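Local structure of racemase (Pseudovibrio sp. JE062, 3MKC) at residues A[76-79]-A[80-84]; A[301-304]-A[305-309]; A[340-343]-A[344-347]. The protein is a racemase-type member of the enolase superfamily, whose proteins pair an N-terminal capping domain with a barrel-type C-terminal domain. All coordinates share one frame; numbering follows the deposited sequence.

Contact 1: residues A[76-79]-A[80-84]; sequences IGRL and PIEIN
The type I beta turn from L79 to E82 leads into helix 83-93 of the N-terminal domain, and a salt bridge between R78 and E82 spans it. Its backbone bond runs from E82 N to L79 O over 3.0 Å, nearly straight at the hydrogen. P80 follows L79 in the turn, its ring resting on L117 and Q121 of helix 102-122, while CG2 of I81 lies against CB of L79 at 4.0 Å. E82 occupies the N-cap position. Bends at chi2 and chi3 (-63° and -64°) curl the R78 chain back alongside the turn, bringing NH2 to OE1 of E82 at 3.1 Å. The carboxylate oxygen sits at the edge of the guanidinium, in its plane, but the two flat groups stand almost perpendicular, 84° apart, and NH2 meets OE1 from above the carboxylate plane. A water joins the same groups: it accepts from R78 NE at 2.7 Å and from L79 N at 2.9 Å, and donates to OE1 of E82 at 2.8 Å. One carboxylate oxygen thus takes both a direct and a water-mediated bond from the same guanidinium, which should restrain rotation of both side chains and probably stabilises the negative charge of E82.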
# COMPACT_ATOMS: atom_id res chain seq x y z
N ILE A 76 15.02 -14.35 13.86
CA ILE A 76 16.38 -14.26 14.36
C ILE A 76 17.15 -15.55 14.07
O ILE A 76 16.68 -16.65 14.36
CB ILE A 76 16.41 -14.02 15.89
CG1 ILE A 76 15.59 -12.78 16.24
CG2 ILE A 76 17.86 -13.87 16.36
CD1 ILE A 76 16.09 -11.51 15.62
N GLY A 77 18.34 -15.40 13.49
CA GLY A 77 19.15 -16.56 13.18
C GLY A 77 18.99 -17.10 11.77
O GLY A 77 19.86 -17.81 11.27
N ARG A 78 17.88 -16.76 11.13
CA ARG A 78 17.60 -17.24 9.78
C ARG A 78 18.32 -16.44 8.70
O ARG A 78 18.69 -15.28 8.91
CB ARG A 78 16.08 -17.20 9.50
CG ARG A 78 15.23 -18.06 10.44
CD ARG A 78 15.55 -19.53 10.30
NE ARG A 78 15.24 -20.05 8.97
CZ ARG A 78 14.02 -20.38 8.56
NH1 ARG A 78 12.99 -20.26 9.39
NH2 ARG A 78 13.82 -20.84 7.33
N LEU A 79 18.53 -17.07 7.54
CA LEU A 79 19.18 -16.40 6.42
C LEU A 79 18.08 -15.59 5.72
O LEU A 79 17.06 -16.15 5.31
CB LEU A 79 19.77 -17.44 5.47
CG LEU A 79 20.81 -18.37 6.13
CD1 LEU A 79 21.30 -19.42 5.13
CD2 LEU A 79 21.97 -17.54 6.64
N PRO A 80 18.28 -14.27 5.59
CA PRO A 80 17.37 -13.30 4.97
C PRO A 80 16.82 -13.69 3.61
O PRO A 80 15.73 -13.24 3.22
CB PRO A 80 18.21 -12.03 4.90
CG PRO A 80 19.14 -12.18 6.06
CD PRO A 80 19.55 -13.61 5.95
N ILE A 81 17.57 -14.51 2.88
CA ILE A 81 17.16 -14.95 1.55
C ILE A 81 15.93 -15.86 1.55
O ILE A 81 15.21 -15.93 0.56
CB ILE A 81 18.33 -15.66 0.83
CG1 ILE A 81 17.92 -16.06 -0.59
CG2 ILE A 81 18.75 -16.91 1.60
CD1 ILE A 81 17.51 -14.90 -1.47
N GLU A 82 15.68 -16.55 2.66
CA GLU A 82 14.52 -17.45 2.74
C GLU A 82 13.30 -16.67 3.24
O GLU A 82 12.69 -17.02 4.25
CB GLU A 82 14.81 -18.61 3.70
CG GLU A 82 16.10 -19.36 3.40
CD GLU A 82 16.17 -20.69 4.11
OE1 GLU A 82 16.17 -20.71 5.36
OE2 GLU A 82 16.23 -21.73 3.42
N ILE A 83 12.94 -15.63 2.50
CA ILE A 83 11.82 -14.79 2.89
C ILE A 83 10.50 -15.52 3.01
O ILE A 83 9.74 -15.29 3.95
CB ILE A 83 11.65 -13.62 1.90
CG1 ILE A 83 13.00 -12.93 1.69
CG2 ILE A 83 10.63 -12.63 2.45
CD1 ILE A 83 12.96 -11.76 0.73
N ASN A 84 10.22 -16.40 2.06
CA ASN A 84 8.98 -17.17 2.05
C ASN A 84 8.88 -18.08 3.27
O ASN A 84 7.82 -18.17 3.91
CB ASN A 84 8.89 -17.99 0.77
CG ASN A 84 7.60 -18.76 0.66
OD1 ASN A 84 7.57 -19.98 0.85
ND2 ASN A 84 6.51 -18.06 0.35
O HOH W 1 17.58 -19.81 7.56

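Contact 2: residues A[301-304]-A[305-309]; sequences TEMA and TANNV
A304 and V309 meet across a Schellman motif that ends helix 293-306, the helix of a beta-alpha-beta unit between strands 283-284 and 310-311. V309 N returns to A304 O at 2.9 Å, and N308, with its positive phi of 59°, is the C-prime residue that turns the chain; its N bonds to T305 O inside the same motif. A304 O also accepts from N307 N at 2.8 Å. The two donors reach it from opposite faces of the carbonyl plane, each well out of it, so this last-turn carbonyl is gripped twice. The apolar contact across the turn is between A304 CB and V309 CB, 3.9 Å apart, with A304 also touching V311 of strand 310-311.

One turn earlier the ordinary helical bonds persist, from T305 N to T301 O and from A306 N to E302 O. The hydroxyl groups of the two threonines are engaged further out: OG1 of T301 bonds with L297 O and with Y328 OH, and OG1 of T305 with ND2 of N334, whose amide nitrogen also bonds to V309 O. On another side of the helix, selenomethionine M303 extends from the backbone with CG anti to N (chi1 167°) and packs on A272, E273 and I276 of helix 268-277. N307 touches I276 as well, and its side chain folds back over the helix end: ND2 donates to M303 O at 2.8 Å, the oxygen lying close to the amide plane while the nitrogen stands 37° out of the carbonyl plane.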
# COMPACT_ATOMS: atom_id res chain seq x y z
N THR A 301 -1.65 -11.38 -5.56
CA THR A 301 -1.74 -10.94 -6.94
C THR A 301 -1.82 -12.08 -7.96
O THR A 301 -2.55 -11.98 -8.94
CB THR A 301 -0.56 -10.02 -7.29
OG1 THR A 301 -0.53 -8.92 -6.37
CG2 THR A 301 -0.72 -9.46 -8.70
N GLU A 302 -1.08 -13.16 -7.72
CA GLU A 302 -1.10 -14.27 -8.66
C GLU A 302 -2.48 -14.91 -8.61
O GLU A 302 -2.98 -15.36 -9.63
CB GLU A 302 0.00 -15.29 -8.33
CG GLU A 302 1.41 -14.68 -8.48
CD GLU A 302 2.54 -15.71 -8.46
OE1 GLU A 302 2.39 -16.79 -7.85
OE2 GLU A 302 3.60 -15.41 -9.04
N MSE A 303 -3.09 -14.92 -7.43
CA MSE A 303 -4.44 -15.47 -7.27
C MSE A 303 -5.41 -14.54 -7.99
O MSE A 303 -6.34 -14.97 -8.68
CB MSE A 303 -4.81 -15.56 -5.79
CG MSE A 303 -6.31 -15.84 -5.51
SE MSE A 303 -6.82 -16.08 -3.67
CE MSE A 303 -6.23 -14.43 -3.01
N ALA A 304 -5.18 -13.24 -7.81
CA ALA A 304 -6.03 -12.23 -8.43
C ALA A 304 -5.99 -12.35 -9.95
O ALA A 304 -7.02 -12.38 -10.60
CB ALA A 304 -5.57 -10.85 -7.99
N THR A 305 -4.79 -12.43 -10.50
CA THR A 305 -4.65 -12.54 -11.95
C THR A 305 -5.45 -13.73 -12.49
O THR A 305 -6.14 -13.62 -13.51
CB THR A 305 -3.18 -12.69 -12.34
OG1 THR A 305 -2.49 -11.47 -12.02
CG2 THR A 305 -3.03 -13.01 -13.82
N ALA A 306 -5.38 -14.86 -11.79
CA ALA A 306 -6.10 -16.05 -12.23
C ALA A 306 -7.61 -15.82 -12.21
O ALA A 306 -8.35 -16.45 -12.95
CB ALA A 306 -5.74 -17.23 -11.33
N ASN A 307 -8.06 -14.91 -11.35
CA ASN A 307 -9.49 -14.61 -11.22
C ASN A 307 -9.90 -13.30 -11.90
O ASN A 307 -10.98 -12.77 -11.64
CB ASN A 307 -9.86 -14.56 -9.73
CG ASN A 307 -9.88 -15.94 -9.10
OD1 ASN A 307 -10.86 -16.69 -9.23
ND2 ASN A 307 -8.80 -16.30 -8.41
N ASN A 308 -9.04 -12.78 -12.78
CA ASN A 308 -9.33 -11.54 -13.50
C ASN A 308 -9.58 -10.35 -12.58
O ASN A 308 -10.46 -9.52 -12.82
CB ASN A 308 -10.53 -11.74 -14.42
CG ASN A 308 -10.33 -12.87 -15.39
OD1 ASN A 308 -9.50 -12.79 -16.31
ND2 ASN A 308 -11.07 -13.95 -15.19
N VAL A 309 -8.77 -10.26 -11.53
CA VAL A 309 -8.87 -9.19 -10.56
C VAL A 309 -7.55 -8.41 -10.51
O VAL A 309 -6.48 -9.01 -10.39
CB VAL A 309 -9.17 -9.76 -9.16
CG1 VAL A 309 -9.07 -8.68 -8.10
CG2 VAL A 309 -10.57 -10.37 -9.16

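Contact 3: residues A[340-343]-A[344-347]; sequences YVHP and EFCD
A chi1 of -169° swings the H342 ring away from its backbone N, and a chi2 of -76° turns ND1 toward the backbone ahead, where E344 N donates to it across 2.9 Å. The bond is nearly straight and the donor lies close to the ring plane, so ND1 acts as acceptor here. The E344 side chain runs beside the imidazole in the same direction, its CB 3.6 Å from ND1 of H342. F345, three residues on from H342, turns an edge of its phenyl ring toward the imidazole face in an offset edge-to-face pair, with the planes 78° apart and CD2 of F345 3.9 Å from ND1 of H342.

The backbone is drawn together by F345 N, which donates to H342 O over 3.0 Å from above the carbonyl plane. C346 follows, and its SG touches CG2 of V341 at 3.4 Å.

Beyond the turn, K167 of helix 154-170 bonds through NZ to E344 O and makes a cation-pi contact with the F345 ring, which H171 meets edge-to-face. L142 of strand 137-143 lies against both H342 and F345. The whole is a compact turn, braced by a side-chain-to-backbone imidazole bond, in the loop joining strand 339-340 of the C-terminal, barrel-type domain of the enolase superfamily to helix 349-353.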
# COMPACT_ATOMS: atom_id res chain seq x y z
N TYR A 340 0.50 5.64 -5.41
CA TYR A 340 1.74 6.27 -5.02
C TYR A 340 1.45 7.68 -4.52
O TYR A 340 0.60 8.38 -5.07
CB TYR A 340 2.68 6.34 -6.22
CG TYR A 340 4.12 6.61 -5.86
CD1 TYR A 340 4.99 5.57 -5.53
CD2 TYR A 340 4.62 7.91 -5.85
CE1 TYR A 340 6.32 5.82 -5.22
CE2 TYR A 340 5.96 8.17 -5.54
CZ TYR A 340 6.80 7.12 -5.22
OH TYR A 340 8.11 7.37 -4.91
N VAL A 341 2.14 8.08 -3.46
CA VAL A 341 1.98 9.42 -2.92
C VAL A 341 3.29 10.11 -3.25
O VAL A 341 4.37 9.66 -2.85
CB VAL A 341 1.74 9.39 -1.39
CG1 VAL A 341 2.89 8.70 -0.68
CG2 VAL A 341 1.55 10.81 -0.86
N HIS A 342 3.21 11.18 -4.02
CA HIS A 342 4.40 11.91 -4.44
C HIS A 342 4.59 13.16 -3.59
O HIS A 342 3.63 13.81 -3.21
CB HIS A 342 4.28 12.27 -5.92
CG HIS A 342 5.54 12.78 -6.52
ND1 HIS A 342 6.02 14.06 -6.29
CD2 HIS A 342 6.46 12.18 -7.31
CE1 HIS A 342 7.18 14.21 -6.91
NE2 HIS A 342 7.46 13.08 -7.54
N PRO A 343 5.86 13.51 -3.29
CA PRO A 343 6.23 14.68 -2.48
C PRO A 343 5.73 16.02 -3.01
O PRO A 343 5.39 16.91 -2.23
CB PRO A 343 7.75 14.60 -2.45
CG PRO A 343 8.01 13.14 -2.52
CD PRO A 343 7.05 12.70 -3.60
N GLU A 344 5.69 16.18 -4.33
CA GLU A 344 5.23 17.44 -4.92
C GLU A 344 3.72 17.45 -5.10
O GLU A 344 3.15 18.41 -5.62
CB GLU A 344 5.92 17.68 -6.27
CG GLU A 344 7.42 17.91 -6.17
CD GLU A 344 8.07 18.15 -7.52
OE1 GLU A 344 7.69 19.11 -8.21
OE2 GLU A 344 8.97 17.37 -7.89
N PHE A 345 3.07 16.37 -4.67
CA PHE A 345 1.62 16.25 -4.79
C PHE A 345 0.97 15.83 -3.48
O PHE A 345 -0.04 15.12 -3.47
CB PHE A 345 1.27 15.22 -5.88
CG PHE A 345 1.53 15.70 -7.27
CD1 PHE A 345 0.56 16.43 -7.95
CD2 PHE A 345 2.74 15.46 -7.89
CE1 PHE A 345 0.80 16.90 -9.24
CE2 PHE A 345 2.99 15.93 -9.17
CZ PHE A 345 2.02 16.65 -9.85
N CYS A 346 1.55 16.27 -2.37
CA CYS A 346 1.01 15.93 -1.06
C CYS A 346 1.77 16.65 0.04
O CYS A 346 2.84 17.20 -0.18
CB CYS A 346 1.12 14.43 -0.82
SG CYS A 346 2.77 13.92 -0.27
N ASP A 347 1.18 16.64 1.23
CA ASP A 347 1.81 17.25 2.38
C ASP A 347 2.07 16.13 3.37
O ASP A 347 1.21 15.27 3.58
CB ASP A 347 0.90 18.31 3.01
CG ASP A 347 0.69 19.50 2.10
OD1 ASP A 347 1.68 19.98 1.52
OD2 ASP A 347 -0.47 19.97 1.98

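All three contacts are local turns held by backbone bonds, but the side chains add different chemistry. Contact 1, in the N-terminal domain and at the surface, adds a salt bridge and a bridging water. Contacts 2 and 3, both partly buried and in the C-terminal, barrel-type domain, use no salt bridge: a helix-ending carbonyl is shared by two amides in contact 2, and an imidazole nitrogen is joined by one aromatic edge in contact 3. These two lie on opposite sides of the chain's centre, their centres about 29 Å apart. None touches another, but contact 1 approaches the helix of contact 2: I83 and N84 meet T295, and N84 also R299, on helix 293-306, joining the two domains.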